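Local coordinates for glycoside Hydrolase (Bacteroides uniformis, PDB 5TA0), which probably hydrolyses agarose-type galactans, as a gut bacterial glycoside hydrolase whose cleft holds a bound neoagaro-oligosaccharide, at residues I323-R335 against R342-L354. Residues are numbered along the deposited sequence; the frame is centred on the assembly and turned at random.
Sequences ISQYSAQTHDYNR and RDWLRLKSTNSML. With GAL (beta-D-galactopyranose), chain C; AAL (3,6-anhydro-alpha-L-galactopyranose), chain B; GAL (beta-D-galactopyranose), chain D; SO4 (sulfate ion), chain E.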
loop_
_atom_site.group_PDB
_atom_site.type_symbol
_atom_site.label_atom_id
_atom_site.label_comp_id
_atom_site.label_asym_id
_atom_site.label_seq_id
_atom_site.Cartn_x
_atom_site.Cartn_y
_atom_site.Cartn_z
ATOM N N ILE A 323 -0.079 -1.318 -4.044
ATOM C CA ILE A 323 -1.018 -1.662 -2.965
ATOM C C ILE A 323 -2.324 -0.964 -3.305
ATOM O O ILE A 323 -2.544 0.194 -2.962
ATOM C CB ILE A 323 -0.470 -1.338 -1.557
ATOM C CG1 ILE A 323 0.943 -1.926 -1.355
ATOM C CG2 ILE A 323 -1.373 -1.936 -0.499
ATOM C CD1 ILE A 323 2.043 -0.951 -1.638
ATOM N N SER A 324 -3.217 -1.656 -4.037
ATOM C CA SER A 324 -4.345 -0.955 -4.618
ATOM C C SER A 324 -5.535 -0.751 -3.671
ATOM O O SER A 324 -6.456 -0.024 -4.012
ATOM C CB SER A 324 -4.818 -1.616 -5.895
ATOM O OG SER A 324 -5.094 -2.983 -5.729
ATOM N N GLN A 325 -5.489 -1.412 -2.519
ATOM C CA GLN A 325 -6.409 -1.165 -1.384
ATOM C C GLN A 325 -5.651 -1.399 -0.093
ATOM O O GLN A 325 -5.045 -2.460 0.058
ATOM C CB GLN A 325 -7.602 -2.119 -1.371
ATOM C CG GLN A 325 -8.589 -1.970 -2.528
ATOM C CD GLN A 325 -9.702 -3.007 -2.497
ATOM O OE1 GLN A 325 -10.063 -3.563 -1.417
ATOM N NE2 GLN A 325 -10.275 -3.264 -3.647
ATOM N N TYR A 326 -5.709 -0.452 0.831
ATOM C CA TYR A 326 -5.151 -0.673 2.166
ATOM C C TYR A 326 -5.862 0.179 3.188
ATOM O O TYR A 326 -6.478 1.180 2.848
ATOM C CB TYR A 326 -3.653 -0.407 2.204
ATOM C CG TYR A 326 -3.180 1.033 2.170
ATOM C CD1 TYR A 326 -2.914 1.721 3.351
ATOM C CD2 TYR A 326 -2.901 1.682 0.964
ATOM C CE1 TYR A 326 -2.422 3.011 3.351
ATOM C CE2 TYR A 326 -2.423 3.000 0.950
ATOM C CZ TYR A 326 -2.149 3.635 2.138
ATOM O OH TYR A 326 -1.620 4.914 2.189
ATOM N N SER A 327 -5.719 -0.265 4.429
ATOM C CA SER A 327 -6.016 0.442 5.704
ATOM C C SER A 327 -6.494 -0.607 6.705
ATOM O O SER A 327 -5.684 -1.447 7.070
ATOM C CB SER A 327 -6.880 1.712 5.613
ATOM O OG SER A 327 -8.191 1.402 5.225
ATOM N N ALA A 328 -7.736 -0.508 7.176
ATOM C CA ALA A 328 -8.275 -1.486 8.141
ATOM C C ALA A 328 -9.568 -2.079 7.601
ATOM O O ALA A 328 -10.331 -1.417 6.875
ATOM C CB ALA A 328 -8.544 -0.823 9.480
ATOM N N GLN A 329 -9.806 -3.333 7.953
ATOM C CA GLN A 329 -11.124 -3.929 7.835
ATOM C C GLN A 329 -11.667 -3.975 9.255
ATOM O O GLN A 329 -10.994 -4.503 10.131
ATOM C CB GLN A 329 -11.030 -5.321 7.222
ATOM C CG GLN A 329 -12.376 -6.008 7.166
ATOM C CD GLN A 329 -12.440 -7.218 6.280
ATOM O OE1 GLN A 329 -11.421 -7.715 5.778
ATOM N NE2 GLN A 329 -13.681 -7.733 6.110
ATOM N N THR A 330 -12.871 -3.465 9.452
ATOM C CA THR A 330 -13.409 -3.238 10.800
ATOM C C THR A 330 -14.576 -4.204 11.107
ATOM O O THR A 330 -15.702 -3.785 11.265
ATOM C CB THR A 330 -13.836 -1.768 10.989
ATOM O OG1 THR A 330 -14.819 -1.406 10.023
ATOM C CG2 THR A 330 -12.635 -0.809 10.866
ATOM N N HIS A 331 -14.273 -5.486 11.222
ATOM C CA HIS A 331 -15.327 -6.537 11.251
ATOM C C HIS A 331 -16.410 -6.243 12.280
ATOM O O HIS A 331 -17.583 -6.294 11.965
ATOM C CB HIS A 331 -14.759 -7.882 11.618
ATOM C CG HIS A 331 -13.746 -8.380 10.657
ATOM N ND1 HIS A 331 -12.432 -7.976 10.700
ATOM C CD2 HIS A 331 -13.844 -9.247 9.630
ATOM C CE1 HIS A 331 -11.766 -8.566 9.725
ATOM N NE2 HIS A 331 -12.601 -9.332 9.052
ATOM N N ASP A 332 -15.987 -5.931 13.503
ATOM C CA ASP A 332 -16.952 -5.756 14.601
ATOM C C ASP A 332 -17.815 -4.519 14.440
ATOM O O ASP A 332 -18.798 -4.358 15.177
ATOM C CB ASP A 332 -16.245 -5.725 15.967
ATOM C CG ASP A 332 -15.560 -7.057 16.328
ATOM O OD1 ASP A 332 -15.791 -8.071 15.657
ATOM O OD2 ASP A 332 -14.750 -7.057 17.283
ATOM N N TYR A 333 -17.500 -3.638 13.483
ATOM C CA TYR A 333 -18.286 -2.448 13.195
ATOM C C TYR A 333 -18.939 -2.451 11.814
ATOM O O TYR A 333 -19.568 -1.485 11.438
ATOM C CB TYR A 333 -17.404 -1.203 13.336
ATOM C CG TYR A 333 -17.122 -0.865 14.762
ATOM C CD1 TYR A 333 -16.100 -1.484 15.468
ATOM C CD2 TYR A 333 -17.891 0.079 15.419
ATOM C CE1 TYR A 333 -15.868 -1.173 16.806
ATOM C CE2 TYR A 333 -17.664 0.406 16.736
ATOM C CZ TYR A 333 -16.669 -0.231 17.431
ATOM O OH TYR A 333 -16.458 0.142 18.762
ATOM N N ASN A 334 -18.800 -3.538 11.067
ATOM C CA ASN A 334 -19.283 -3.569 9.680
ATOM C C ASN A 334 -20.768 -3.905 9.532
ATOM O O ASN A 334 -21.319 -3.787 8.422
ATOM C CB ASN A 334 -18.392 -4.473 8.838
ATOM C CG ASN A 334 -17.095 -3.799 8.449
ATOM O OD1 ASN A 334 -16.932 -2.582 8.621
ATOM N ND2 ASN A 334 -16.158 -4.590 7.947
ATOM N N ARG A 335 -21.432 -4.266 10.625
ATOM C CA ARG A 335 -22.900 -4.337 10.638
ATOM C C ARG A 335 -23.512 -3.213 11.489
ATOM O O ARG A 335 -24.647 -3.312 11.964
ATOM C CB ARG A 335 -23.376 -5.715 11.114
ATOM C CG ARG A 335 -22.849 -6.895 10.300
ATOM C CD ARG A 335 -23.508 -7.010 8.939
ATOM N N ARG A 342 -15.442 4.480 13.798
ATOM C CA ARG A 342 -15.083 3.535 12.752
ATOM C C ARG A 342 -14.131 4.183 11.739
ATOM O O ARG A 342 -13.170 3.543 11.310
ATOM C CB ARG A 342 -16.331 3.001 12.077
ATOM C CG ARG A 342 -16.036 1.804 11.190
ATOM C CD ARG A 342 -17.278 1.182 10.618
ATOM N NE ARG A 342 -17.941 2.037 9.649
ATOM C CZ ARG A 342 -19.188 1.867 9.232
ATOM N NH1 ARG A 342 -19.709 2.717 8.362
ATOM N NH2 ARG A 342 -19.936 0.870 9.691
ATOM N N ASP A 343 -14.363 5.446 11.415
ATOM C CA ASP A 343 -13.427 6.193 10.552
ATOM C C ASP A 343 -12.034 6.305 11.192
ATOM O O ASP A 343 -11.026 6.148 10.490
ATOM C CB ASP A 343 -13.953 7.570 10.203
ATOM C CG ASP A 343 -15.052 7.584 9.158
ATOM O OD1 ASP A 343 -15.318 6.553 8.516
ATOM O OD2 ASP A 343 -15.667 8.669 9.010
ATOM N N TRP A 344 -11.943 6.555 12.501
ATOM C CA TRP A 344 -10.656 6.577 13.207
ATOM C C TRP A 344 -9.900 5.254 13.034
ATOM O O TRP A 344 -8.690 5.230 12.761
ATOM C CB TRP A 344 -10.824 6.890 14.702
ATOM C CG TRP A 344 -9.631 6.554 15.521
ATOM C CD1 TRP A 344 -9.496 5.513 16.393
ATOM C CD2 TRP A 344 -8.351 7.198 15.482
ATOM N NE1 TRP A 344 -8.243 5.491 16.930
ATOM C CE2 TRP A 344 -7.510 6.512 16.385
ATOM C CE3 TRP A 344 -7.832 8.295 14.777
ATOM C CZ2 TRP A 344 -6.184 6.894 16.617
ATOM C CZ3 TRP A 344 -6.494 8.655 14.993
ATOM C CH2 TRP A 344 -5.697 7.957 15.908
ATOM N N LEU A 345 -10.619 4.139 13.126
ATOM C CA LEU A 345 -9.981 2.834 12.942
ATOM C C LEU A 345 -9.301 2.749 11.585
ATOM O O LEU A 345 -8.200 2.243 11.490
ATOM C CB LEU A 345 -10.969 1.684 13.118
ATOM C CG LEU A 345 -11.560 1.540 14.532
ATOM C CD1 LEU A 345 -12.520 0.369 14.516
ATOM C CD2 LEU A 345 -10.505 1.331 15.606
ATOM N N ARG A 346 -9.950 3.306 10.574
ATOM C CA ARG A 346 -9.351 3.341 9.228
ATOM C C ARG A 346 -8.191 4.340 9.169
ATOM O O ARG A 346 -7.124 4.036 8.597
ATOM C CB ARG A 346 -10.415 3.704 8.194
ATOM C CG ARG A 346 -11.603 2.749 8.163
ATOM C CD ARG A 346 -12.501 3.087 6.987
ATOM N NE ARG A 346 -11.898 2.601 5.760
ATOM C CZ ARG A 346 -11.910 1.322 5.380
ATOM N NH1 ARG A 346 -11.279 0.934 4.277
ATOM N NH2 ARG A 346 -12.576 0.407 6.076
ATOM N N LEU A 347 -8.395 5.513 9.730
ATOM C CA LEU A 347 -7.373 6.579 9.706
ATOM C C LEU A 347 -6.040 6.103 10.261
ATOM O O LEU A 347 -4.956 6.347 9.682
ATOM C CB LEU A 347 -7.844 7.834 10.464
ATOM C CG LEU A 347 -8.891 8.668 9.741
ATOM C CD1 LEU A 347 -9.544 9.628 10.720
ATOM C CD2 LEU A 347 -8.293 9.416 8.557
ATOM N N LYS A 348 -6.067 5.470 11.433
ATOM C CA LYS A 348 -4.790 5.140 12.096
ATOM C C LYS A 348 -4.017 4.083 11.329
ATOM O O LYS A 348 -2.794 4.113 11.288
ATOM C CB LYS A 348 -4.985 4.772 13.575
ATOM C CG LYS A 348 -5.710 3.484 13.848
ATOM C CD LYS A 348 -5.972 3.314 15.346
ATOM C CE LYS A 348 -6.829 2.119 15.696
ATOM N NZ LYS A 348 -6.087 0.831 15.631
ATOM N N SER A 349 -4.731 3.139 10.701
ATOM C CA SER A 349 -4.069 2.157 9.844
ATOM C C SER A 349 -3.506 2.815 8.591
ATOM O O SER A 349 -2.393 2.483 8.177
ATOM C CB SER A 349 -5.033 1.034 9.481
ATOM O OG SER A 349 -5.234 0.178 10.605
ATOM N N THR A 350 -4.262 3.733 8.010
ATOM C CA THR A 350 -3.802 4.421 6.815
ATOM C C THR A 350 -2.498 5.158 7.046
ATOM O O THR A 350 -1.546 5.005 6.256
ATOM C CB THR A 350 -4.847 5.409 6.282
ATOM O OG1 THR A 350 -6.065 4.716 6.032
ATOM C CG2 THR A 350 -4.366 6.002 4.960
ATOM N N ASN A 351 -2.428 5.951 8.108
ATOM C CA ASN A 351 -1.237 6.748 8.341
ATOM C C ASN A 351 0.004 5.884 8.565
ATOM O O ASN A 351 1.070 6.168 8.018
ATOM C CB ASN A 351 -1.443 7.693 9.533
ATOM C CG ASN A 351 -2.220 8.927 9.176
ATOM O OD1 ASN A 351 -2.081 9.484 8.105
ATOM N ND2 ASN A 351 -3.088 9.346 10.063
ATOM N N SER A 352 -0.116 4.826 9.368
ATOM C CA SER A 352 1.018 3.962 9.632
ATOM C C SER A 352 1.477 3.236 8.372
ATOM O O SER A 352 2.674 3.206 8.068
ATOM C CB SER A 352 0.761 2.959 10.755
ATOM O OG SER A 352 0.556 3.617 11.992
ATOM N N MET A 353 0.539 2.620 7.631
ATOM C CA MET A 353 0.927 1.923 6.424
ATOM C C MET A 353 1.576 2.858 5.400
ATOM O O MET A 353 2.593 2.495 4.780
ATOM C CB MET A 353 -0.288 1.242 5.823
ATOM C CG MET A 353 -0.773 0.066 6.661
ATOM S SD MET A 353 -1.947 -0.939 5.731
ATOM C CE MET A 353 -2.280 -2.203 6.951
ATOM N N LEU A 354 1.010 4.058 5.250
ATOM C CA LEU A 354 1.584 5.054 4.356
ATOM C C LEU A 354 3.036 5.329 4.683
ATOM O O LEU A 354 3.875 5.335 3.796
ATOM C CB LEU A 354 0.792 6.345 4.388
ATOM C CG LEU A 354 1.424 7.531 3.645
ATOM C CD1 LEU A 354 1.731 7.211 2.183
ATOM C CD2 LEU A 354 0.498 8.730 3.703
HETATM C C1 GAL C . -14.213 -12.739 7.681
HETATM C C2 GAL C . -14.682 -11.578 6.830
HETATM C C3 GAL C . -13.912 -11.502 5.516
HETATM C C4 GAL C . -12.412 -11.569 5.766
HETATM C C5 GAL C . -12.089 -12.797 6.606
HETATM C C6 GAL C . -10.598 -12.953 6.829
HETATM O O1 GAL C . -14.847 -12.745 8.974
HETATM O O2 GAL C . -16.066 -11.710 6.510
HETATM O O3 GAL C . -14.326 -10.283 4.890
HETATM O O4 GAL C . -11.956 -10.399 6.462
HETATM O O5 GAL C . -12.789 -12.667 7.853
HETATM O O6 GAL C . -10.339 -14.135 7.588
HETATM C C1 AAL B . -14.103 -10.221 3.479
HETATM C C2 AAL B . -15.295 -9.489 2.863
HETATM C C3 AAL B . -14.910 -9.051 1.473
HETATM C C4 AAL B . -13.724 -8.129 1.503
HETATM C C5 AAL B . -12.659 -9.139 1.822
HETATM C C6 AAL B . -12.982 -10.244 0.845
HETATM O O2 AAL B . -15.653 -8.341 3.645
HETATM O O3 AAL B . -14.423 -10.198 0.748
HETATM O O4 AAL B . -13.508 -7.633 0.202
HETATM O O5 AAL B . -12.864 -9.556 3.174
HETATM C C1 GAL D . -13.608 -6.210 0.119
HETATM C C2 GAL D . -13.405 -5.933 -1.363
HETATM C C3 GAL D . -13.898 -4.571 -1.818
HETATM C C4 GAL D . -15.146 -4.105 -1.076
HETATM C C5 GAL D . -15.063 -4.336 0.408
HETATM C C6 GAL D . -16.311 -3.919 1.208
HETATM O O2 GAL D . -12.020 -5.999 -1.671
HETATM O O3 GAL D . -14.200 -4.781 -3.206
HETATM O O4 GAL D . -16.270 -4.826 -1.613
HETATM O O5 GAL D . -14.882 -5.742 0.572
HETATM O O6 GAL D . -16.586 -2.508 1.139
HETATM S S SO4 E . -17.301 -8.114 7.090
HETATM O O1 SO4 E . -16.247 -7.075 7.139
HETATM O O2 SO4 E . -16.927 -9.171 6.108
HETATM O O3 SO4 E . -18.573 -7.485 6.656
HETATM O O4 SO4 E . -17.437 -8.702 8.446
HETATM O O HOH W 1 -9.831 3.970 4.600
HETATM O O HOH W 2 -12.142 -1.834 4.050
HETATM O O HOH W 3 -14.650 0.674 8.065
#
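Arg-342 of helix 340-358 reaches back to the loop after strand 321-326, within a beta-alpha-beta unit of the catalytic barrel. Its chain bends at chi3 (68°), bringing NH2 3.0 Å from Tyr-333 O; the carbonyl oxygen lies in the guanidinium plane, with an N-H...O angle of 154°. NH2 also bonds the backbone of Lys-336, while the aliphatic CD packs 3.6 Å from Tyr-333 CB. A leucine in its place would probably leave Tyr-333 O without this donor and the loop less firmly tied to the helix.

One turn on, Arg-346 lays one guanidinium face over Ser-327 OG and works through water: NE gives a 2.7 Å bond to a water shared with Ser-327 OG, and NH2 donates to another that donates to Thr-330 OG1. Arg-346 also has a polar partner in the backbone of Phe-370. The backbones run close here, Ser-327 CA 4.7 Å from Thr-350 CA, so small loop side chains fit: Ala-328 CB rests against Ser-349 OG and Leu-345 O, and Ser-349 OG bonds Asp-284. Further along, Met-353 SD makes an oblique Met-aromatic contact with Tyr-326, 4.9 Å from the ring centroid, while Thr-350 O meets the ring edge.

On the glycan side, Gln-329 and His-331 both bond a galactose O4. Behind them, Thr-330 sets its methyl against Leu-345, and its OG1 donates to Asn-334 OD1 at 2.8 Å, from above the carbonyl plane.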